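Local atomic coordinates of citrate synthase (Thermotoga maritima, PDB entry 2P2W), a protein that probably catalyses the condensation of acetyl-CoA with oxaloacetate and water to give citrate and free CoA, a step of the tricarboxylic acid cycle. Residues D92-F97 with G201-L206; I116-V121 with A324-W329. One frame throughout, in Å; residues are numbered along the deposited sequence.

Contact 1 of 2, residues D92-F97 with G201-L206; sequences DVLKIF and GALGAL
L94 and L203 face each other with the same first torsion: in both, CG lies anti to the carbonyl carbon and beside the backbone N (chi1 -75° in L94, -72° in L203). Both then extend at the second torsion. The helices run antiparallel (174° between the axes of the two short segments, 9.8 Å apart); the two side chains cross at about a right angle. The two branches of L203 divide the work. Its CD1 lies against L94 CB at 3.9 Å and reaches almost to the backbone, 4.2 Å from K95 N, while its CD2 meets L94 CD1 at 4.0 Å. L203 thus fits against the start of the L94 side chain as well as its end. On the other flank, K95 is drawn out at full length and its apolar shaft passes over the bare backbone of G204, with K95 CE 4.3 Å from G204 CA. The nearest CA atoms are those of K95 and L203, 7.4 Å apart. The extended chain carries K95 NZ to D92 of its own helix, with a 2.9 Å salt bridge to D92 OD1, and NZ also bonds to S197 OG of the second subunit. D92 OD2 pairs with K207, so one carboxylate serves two lysines, which would tend to keep it ionised. F122 of helix 110-133 touches L94, and the carbonyl of G204 accepts from S193 OG of the second subunit. The chemistry is therefore split: the grip between the two helices is wholly apolar, whereas the buried ammonium of K95 is met beside it by D92 of its own helix and by a serine of the second subunit, and the carboxylate of D92 is shared with K207.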
ATOM      1  N   ASP A  92      -6.773   9.307   4.536  1.00 20.27           N
ATOM      2  CA  ASP A  92      -6.507   8.534   5.747  1.00 21.55           C
ATOM      3  C   ASP A  92      -7.805   8.012   6.353  1.00 21.53           C
ATOM      4  O   ASP A  92      -7.846   6.905   6.895  1.00 21.80           O
ATOM      5  CB  ASP A  92      -5.750   9.379   6.776  1.00 22.08           C
ATOM      6  CG  ASP A  92      -4.314   9.651   6.357  1.00 25.42           C
ATOM      7  OD1 ASP A  92      -3.795   8.894   5.511  1.00 25.18           O
ATOM      8  OD2 ASP A  92      -3.705  10.607   6.877  1.00 26.79           O
ATOM      9  N   VAL A  93      -8.861   8.813   6.260  1.00 19.90           N
ATOM     10  CA  VAL A  93     -10.167   8.422   6.776  1.00 20.44           C
ATOM     11  C   VAL A  93     -10.611   7.152   6.051  1.00 19.84           C
ATOM     12  O   VAL A  93     -11.103   6.205   6.675  1.00 20.15           O
ATOM     13  CB  VAL A  93     -11.208   9.547   6.550  1.00 20.28           C
ATOM     14  CG1 VAL A  93     -12.604   9.055   6.898  1.00 21.15           C
ATOM     15  CG2 VAL A  93     -10.848  10.754   7.412  1.00 22.31           C
ATOM     16  N   LEU A  94     -10.425   7.136   4.733  1.00 19.73           N
ATOM     17  CA  LEU A  94     -10.781   5.971   3.926  1.00 19.79           C
ATOM     18  C   LEU A  94      -9.992   4.739   4.379  1.00 20.82           C
ATOM     19  O   LEU A  94     -10.552   3.651   4.499  1.00 20.69           O
ATOM     20  CB  LEU A  94     -10.508   6.246   2.443  1.00 19.59           C
ATOM     21  CG  LEU A  94     -11.506   7.162   1.722  1.00 19.81           C
ATOM     22  CD1 LEU A  94     -10.978   7.536   0.342  1.00 17.89           C
ATOM     23  CD2 LEU A  94     -12.845   6.455   1.613  1.00 19.01           C
ATOM     24  N   LYS A  95      -8.694   4.911   4.633  1.00 20.58           N
ATOM     25  CA  LYS A  95      -7.854   3.797   5.079  1.00 20.17           C
ATOM     26  C   LYS A  95      -8.427   3.168   6.340  1.00 19.88           C
ATOM     27  O   LYS A  95      -8.565   1.944   6.443  1.00 19.96           O
ATOM     28  CB  LYS A  95      -6.436   4.271   5.400  1.00 20.61           C
ATOM     29  CG  LYS A  95      -5.581   4.672   4.217  1.00 21.23           C
ATOM     30  CD  LYS A  95      -4.262   5.184   4.756  1.00 24.68           C
ATOM     31  CE  LYS A  95      -3.500   6.004   3.738  1.00 25.86           C
ATOM     32  NZ  LYS A  95      -2.324   6.641   4.394  1.00 26.34           N
ATOM     33  N   ILE A  96      -8.740   4.025   7.307  1.00 20.38           N
ATOM     34  CA  ILE A  96      -9.292   3.582   8.582  1.00 19.57           C
ATOM     35  C   ILE A  96     -10.535   2.721   8.415  1.00 19.28           C
ATOM     36  O   ILE A  96     -10.597   1.596   8.911  1.00 19.23           O
ATOM     37  CB  ILE A  96      -9.661   4.787   9.474  1.00 19.81           C
ATOM     38  CG1 ILE A  96      -8.397   5.569   9.844  1.00 18.84           C
ATOM     39  CG2 ILE A  96     -10.389   4.303  10.727  1.00 21.77           C
ATOM     40  CD1 ILE A  96      -8.678   6.901  10.540  1.00 19.26           C
ATOM     41  N   PHE A  97     -11.531   3.248   7.715  1.00 19.31           N
ATOM     42  CA  PHE A  97     -12.786   2.511   7.593  1.00 20.52           C
ATOM     43  C   PHE A  97     -12.680   1.257   6.701  1.00 21.59           C
ATOM     44  O   PHE A  97     -13.515   0.366   6.744  1.00 22.84           O
ATOM     45  CB  PHE A  97     -13.876   3.469   7.090  1.00 19.61           C
ATOM     46  CG  PHE A  97     -14.326   4.366   8.213  1.00 19.85           C
ATOM     47  CD1 PHE A  97     -15.104   3.849   9.244  1.00 21.20           C
ATOM     48  CD2 PHE A  97     -13.922   5.693   8.248  1.00 18.93           C
ATOM     49  CE1 PHE A  97     -15.468   4.659  10.314  1.00 22.30           C
ATOM     50  CE2 PHE A  97     -14.289   6.499   9.323  1.00 20.80           C
ATOM     51  CZ  PHE A  97     -15.056   5.989  10.363  1.00 21.64           C
ATOM     52  N   GLY A 201      -3.247   0.445   0.077  1.00 18.05           N
ATOM     53  CA  GLY A 201      -1.928   0.772  -0.435  1.00 17.97           C
ATOM     54  C   GLY A 201      -2.071   1.735  -1.606  1.00 18.37           C
ATOM     55  O   GLY A 201      -1.312   2.700  -1.732  1.00 19.25           O
ATOM     56  N   ALA A 202      -3.051   1.474  -2.466  1.00 16.98           N
ATOM     57  CA  ALA A 202      -3.303   2.331  -3.626  1.00 17.87           C
ATOM     58  C   ALA A 202      -3.634   3.752  -3.155  1.00 17.98           C
ATOM     59  O   ALA A 202      -3.175   4.738  -3.735  1.00 18.52           O
ATOM     60  CB  ALA A 202      -4.455   1.769  -4.452  1.00 17.44           C
ATOM     61  N   LEU A 203      -4.430   3.847  -2.098  1.00 17.13           N
ATOM     62  CA  LEU A 203      -4.805   5.141  -1.539  1.00 16.88           C
ATOM     63  C   LEU A 203      -3.552   5.905  -1.123  1.00 16.61           C
ATOM     64  O   LEU A 203      -3.430   7.101  -1.382  1.00 17.72           O
ATOM     65  CB  LEU A 203      -5.723   4.948  -0.327  1.00 16.76           C
ATOM     66  CG  LEU A 203      -7.150   4.475  -0.642  1.00 17.93           C
ATOM     67  CD1 LEU A 203      -7.854   4.043   0.637  1.00 18.48           C
ATOM     68  CD2 LEU A 203      -7.914   5.606  -1.328  1.00 17.45           C
ATOM     69  N   GLY A 204      -2.627   5.206  -0.473  1.00 15.87           N
ATOM     70  CA  GLY A 204      -1.393   5.832  -0.029  1.00 16.53           C
ATOM     71  C   GLY A 204      -0.601   6.421  -1.181  1.00 18.04           C
ATOM     72  O   GLY A 204      -0.037   7.509  -1.067  1.00 17.52           O
ATOM     73  N   ALA A 205      -0.556   5.696  -2.295  1.00 16.87           N
ATOM     74  CA  ALA A 205       0.164   6.156  -3.478  1.00 17.37           C
ATOM     75  C   ALA A 205      -0.553   7.323  -4.156  1.00 17.68           C
ATOM     76  O   ALA A 205       0.079   8.294  -4.580  1.00 18.08           O
ATOM     77  CB  ALA A 205       0.324   5.011  -4.465  1.00 17.60           C
ATOM     78  N   LEU A 206      -1.875   7.229  -4.259  1.00 17.03           N
ATOM     79  CA  LEU A 206      -2.651   8.283  -4.905  1.00 17.16           C
ATOM     80  C   LEU A 206      -2.489   9.609  -4.161  1.00 17.29           C
ATOM     81  O   LEU A 206      -2.515  10.683  -4.764  1.00 17.06           O
ATOM     82  CB  LEU A 206      -4.131   7.891  -4.958  1.00 17.60           C
ATOM     83  CG  LEU A 206      -5.019   8.776  -5.836  1.00 16.33           C
ATOM     84  CD1 LEU A 206      -4.626   8.584  -7.287  1.00 15.87           C
ATOM     85  CD2 LEU A 206      -6.491   8.420  -5.634  1.00 16.77           C
TER

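Contact 2 of 2, residues I116-V121 with A324-W329; sequences IRVASV and ARVVGW
V326, which faces A119 and V118, has its backbone N over the indole of W329: that face of the ring carries R325 CG, 3.2 Å above the plane, and V326 N at 3.9 Å, both offset toward the rim. The ring's NE1 bonds to S181, while R325 bonds through NE to the carbonyl of L173 and through NH2 to a bound citrate anion. Across the contact, V326 sets CG1 between its backbone N and carbonyl carbon (chi1 65°) and CG2 anti to N. CG1 is the branch that touches A119, lying 3.9 Å from A119 CB and 4.1 Å from A119 CA; CG2 meets V118 CG1 more loosely, at 4.4 Å. With only a methyl on the A119 side, the CA atoms of A119 and V326 come within 6.3 Å. Behind A119, S120 OG gives a 2.7 Å bond to I116 O with a C=O...donor angle of 146°. S120 N reaches the same oxygen from the opposite face of its plane, so two bonds grip one carbonyl oxygen, and the one from OG ties the serine hydroxyl to its own helix. W50 of helix 42-51 covers A119. Valine packed on alanine between the long helices 110-133 and 317-337 belongs to the buried interior of the largely helical citrate synthase fold.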
ATOM      1  N   ILE A 116     -17.516  -4.244  -5.722  1.00 18.53           N
ATOM      2  CA  ILE A 116     -18.752  -3.487  -5.890  1.00 18.66           C
ATOM      3  C   ILE A 116     -19.208  -2.874  -4.566  1.00 20.15           C
ATOM      4  O   ILE A 116     -19.593  -1.703  -4.511  1.00 19.14           O
ATOM      5  CB  ILE A 116     -19.876  -4.396  -6.450  1.00 19.22           C
ATOM      6  CG1 ILE A 116     -19.510  -4.846  -7.870  1.00 20.02           C
ATOM      7  CG2 ILE A 116     -21.217  -3.656  -6.431  1.00 18.84           C
ATOM      8  CD1 ILE A 116     -20.472  -5.871  -8.473  1.00 19.69           C
ATOM      9  N   ARG A 117     -19.158  -3.668  -3.498  1.00 20.08           N
ATOM     10  CA  ARG A 117     -19.580  -3.195  -2.184  1.00 21.96           C
ATOM     11  C   ARG A 117     -18.678  -2.096  -1.625  1.00 20.61           C
ATOM     12  O   ARG A 117     -19.162  -1.090  -1.105  1.00 20.15           O
ATOM     13  CB  ARG A 117     -19.646  -4.366  -1.195  1.00 24.67           C
ATOM     14  CG  ARG A 117     -20.051  -3.964   0.218  1.00 31.98           C
ATOM     15  CD  ARG A 117     -20.663  -5.140   0.965  1.00 36.98           C
ATOM     16  NE  ARG A 117     -19.778  -6.303   0.996  1.00 42.28           N
ATOM     17  CZ  ARG A 117     -18.638  -6.363   1.678  1.00 44.90           C
ATOM     18  NH1 ARG A 117     -18.234  -5.322   2.397  1.00 45.75           N
ATOM     19  NH2 ARG A 117     -17.903  -7.468   1.649  1.00 45.06           N
ATOM     20  N   VAL A 118     -17.366  -2.278  -1.734  1.00 19.94           N
ATOM     21  CA  VAL A 118     -16.437  -1.279  -1.219  1.00 19.58           C
ATOM     22  C   VAL A 118     -16.587   0.044  -1.978  1.00 19.15           C
ATOM     23  O   VAL A 118     -16.597   1.112  -1.374  1.00 18.25           O
ATOM     24  CB  VAL A 118     -14.963  -1.780  -1.295  1.00 21.58           C
ATOM     25  CG1 VAL A 118     -14.499  -1.845  -2.736  1.00 23.64           C
ATOM     26  CG2 VAL A 118     -14.062  -0.874  -0.470  1.00 23.68           C
ATOM     27  N   ALA A 119     -16.720  -0.026  -3.299  1.00 18.09           N
ATOM     28  CA  ALA A 119     -16.888   1.185  -4.093  1.00 17.65           C
ATOM     29  C   ALA A 119     -18.179   1.913  -3.705  1.00 18.14           C
ATOM     30  O   ALA A 119     -18.222   3.143  -3.655  1.00 17.73           O
ATOM     31  CB  ALA A 119     -16.910   0.838  -5.569  1.00 18.12           C
ATOM     32  N   SER A 120     -19.231   1.146  -3.427  1.00 17.72           N
ATOM     33  CA  SER A 120     -20.520   1.727  -3.061  1.00 17.47           C
ATOM     34  C   SER A 120     -20.495   2.508  -1.751  1.00 19.01           C
ATOM     35  O   SER A 120     -21.247   3.468  -1.592  1.00 19.26           O
ATOM     36  CB  SER A 120     -21.590   0.632  -2.963  1.00 18.98           C
ATOM     37  OG  SER A 120     -21.734  -0.053  -4.198  1.00 18.34           O
ATOM     38  N   VAL A 121     -19.634   2.110  -0.818  1.00 17.93           N
ATOM     39  CA  VAL A 121     -19.574   2.785   0.476  1.00 18.25           C
ATOM     40  C   VAL A 121     -18.585   3.955   0.578  1.00 19.30           C
ATOM     41  O   VAL A 121     -18.641   4.735   1.534  1.00 18.34           O
ATOM     42  CB  VAL A 121     -19.301   1.758   1.613  1.00 19.57           C
ATOM     43  CG1 VAL A 121     -17.845   1.318   1.602  1.00 19.78           C
ATOM     44  CG2 VAL A 121     -19.701   2.351   2.963  1.00 19.34           C
ATOM     45  N   ALA A 324     -13.611   7.440  -7.525  1.00 17.74           N
ATOM     46  CA  ALA A 324     -13.788   6.945  -8.879  1.00 18.21           C
ATOM     47  C   ALA A 324     -12.759   5.865  -9.210  1.00 18.32           C
ATOM     48  O   ALA A 324     -13.116   4.774  -9.650  1.00 19.55           O
ATOM     49  CB  ALA A 324     -13.671   8.094  -9.876  1.00 17.30           C
ATOM     50  N   ARG A 325     -11.485   6.172  -8.981  1.00 18.55           N
ATOM     51  CA  ARG A 325     -10.401   5.245  -9.352  1.00 19.12           C
ATOM     52  C   ARG A 325     -10.460   3.889  -8.612  1.00 19.14           C
ATOM     53  O   ARG A 325      -9.878   2.897  -9.031  1.00 18.71           O
ATOM     54  CB  ARG A 325      -9.067   5.936  -9.069  1.00 18.58           C
ATOM     55  CG  ARG A 325      -7.869   5.077  -9.475  1.00 17.62           C
ATOM     56  CD  ARG A 325      -7.974   4.593 -10.925  1.00 20.02           C
ATOM     57  NE  ARG A 325      -8.029   5.731 -11.847  1.00 19.07           N
ATOM     58  CZ  ARG A 325      -6.864   6.333 -12.153  1.00 20.26           C
ATOM     59  NH1 ARG A 325      -5.732   5.895 -11.632  1.00 21.94           N
ATOM     60  NH2 ARG A 325      -6.858   7.373 -12.992  1.00 19.76           N
ATOM     61  N   VAL A 326     -11.198   3.796  -7.506  1.00 18.69           N
ATOM     62  CA  VAL A 326     -11.309   2.522  -6.804  1.00 18.59           C
ATOM     63  C   VAL A 326     -11.883   1.473  -7.763  1.00 19.05           C
ATOM     64  O   VAL A 326     -11.576   0.283  -7.650  1.00 18.65           O
ATOM     65  CB  VAL A 326     -12.200   2.641  -5.530  1.00 19.44           C
ATOM     66  CG1 VAL A 326     -13.630   2.980  -5.907  1.00 20.10           C
ATOM     67  CG2 VAL A 326     -12.138   1.345  -4.731  1.00 19.01           C
ATOM     68  N   VAL A 327     -12.706   1.922  -8.714  1.00 18.11           N
ATOM     69  CA  VAL A 327     -13.290   1.029  -9.714  1.00 18.11           C
ATOM     70  C   VAL A 327     -12.166   0.434 -10.569  1.00 17.73           C
ATOM     71  O   VAL A 327     -12.111  -0.779 -10.797  1.00 17.47           O
ATOM     72  CB  VAL A 327     -14.277   1.788 -10.644  1.00 18.76           C
ATOM     73  CG1 VAL A 327     -14.838   0.843 -11.703  1.00 20.66           C
ATOM     74  CG2 VAL A 327     -15.412   2.384  -9.823  1.00 16.97           C
ATOM     75  N   GLY A 328     -11.270   1.295 -11.042  1.00 17.12           N
ATOM     76  CA  GLY A 328     -10.162   0.831 -11.855  1.00 17.61           C
ATOM     77  C   GLY A 328      -9.195  -0.035 -11.064  1.00 18.06           C
ATOM     78  O   GLY A 328      -8.723  -1.062 -11.559  1.00 17.74           O
ATOM     79  N   TRP A 329      -8.888   0.383  -9.839  1.00 17.12           N
ATOM     80  CA  TRP A 329      -7.975  -0.374  -8.986  1.00 16.97           C
ATOM     81  C   TRP A 329      -8.465  -1.814  -8.823  1.00 17.31           C
ATOM     82  O   TRP A 329      -7.717  -2.761  -9.056  1.00 16.95           O
ATOM     83  CB  TRP A 329      -7.868   0.252  -7.592  1.00 14.99           C
ATOM     84  CG  TRP A 329      -7.137   1.571  -7.511  1.00 16.13           C
ATOM     85  CD1 TRP A 329      -6.170   2.038  -8.365  1.00 16.14           C
ATOM     86  CD2 TRP A 329      -7.263   2.554  -6.474  1.00 15.33           C
ATOM     87  NE1 TRP A 329      -5.689   3.249  -7.918  1.00 15.27           N
ATOM     88  CE2 TRP A 329      -6.342   3.588  -6.761  1.00 15.13           C
ATOM     89  CE3 TRP A 329      -8.065   2.658  -5.327  1.00 14.98           C
ATOM     90  CZ2 TRP A 329      -6.200   4.717  -5.942  1.00 15.04           C
ATOM     91  CZ3 TRP A 329      -7.923   3.780  -4.511  1.00 16.24           C
ATOM     92  CH2 TRP A 329      -6.996   4.795  -4.824  1.00 15.77           C
TER

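Contacts 1 and 2 have their centres about 13 Å apart and meet at the indole of W329, which contact 2 supplies and helix 195-207 receives: A202 CB lies 3.5 Å from W329 CE2, L203 CD2 3.7 Å from W329 CZ3, and L206 CD2 3.7 Å from W329 CZ2. L203 therefore touches both L94 and W329. Helices 90-98 and 110-133, one from each contact, are consecutive in the chain. The bound citrate, probably from the crystallisation liquor, lies about 12 Å from the side chains of both L203 and V326, and the segment 324-329 is the one that reaches it, through R325. The predicted catalytic residues H250 and D300 lie away from both contacts.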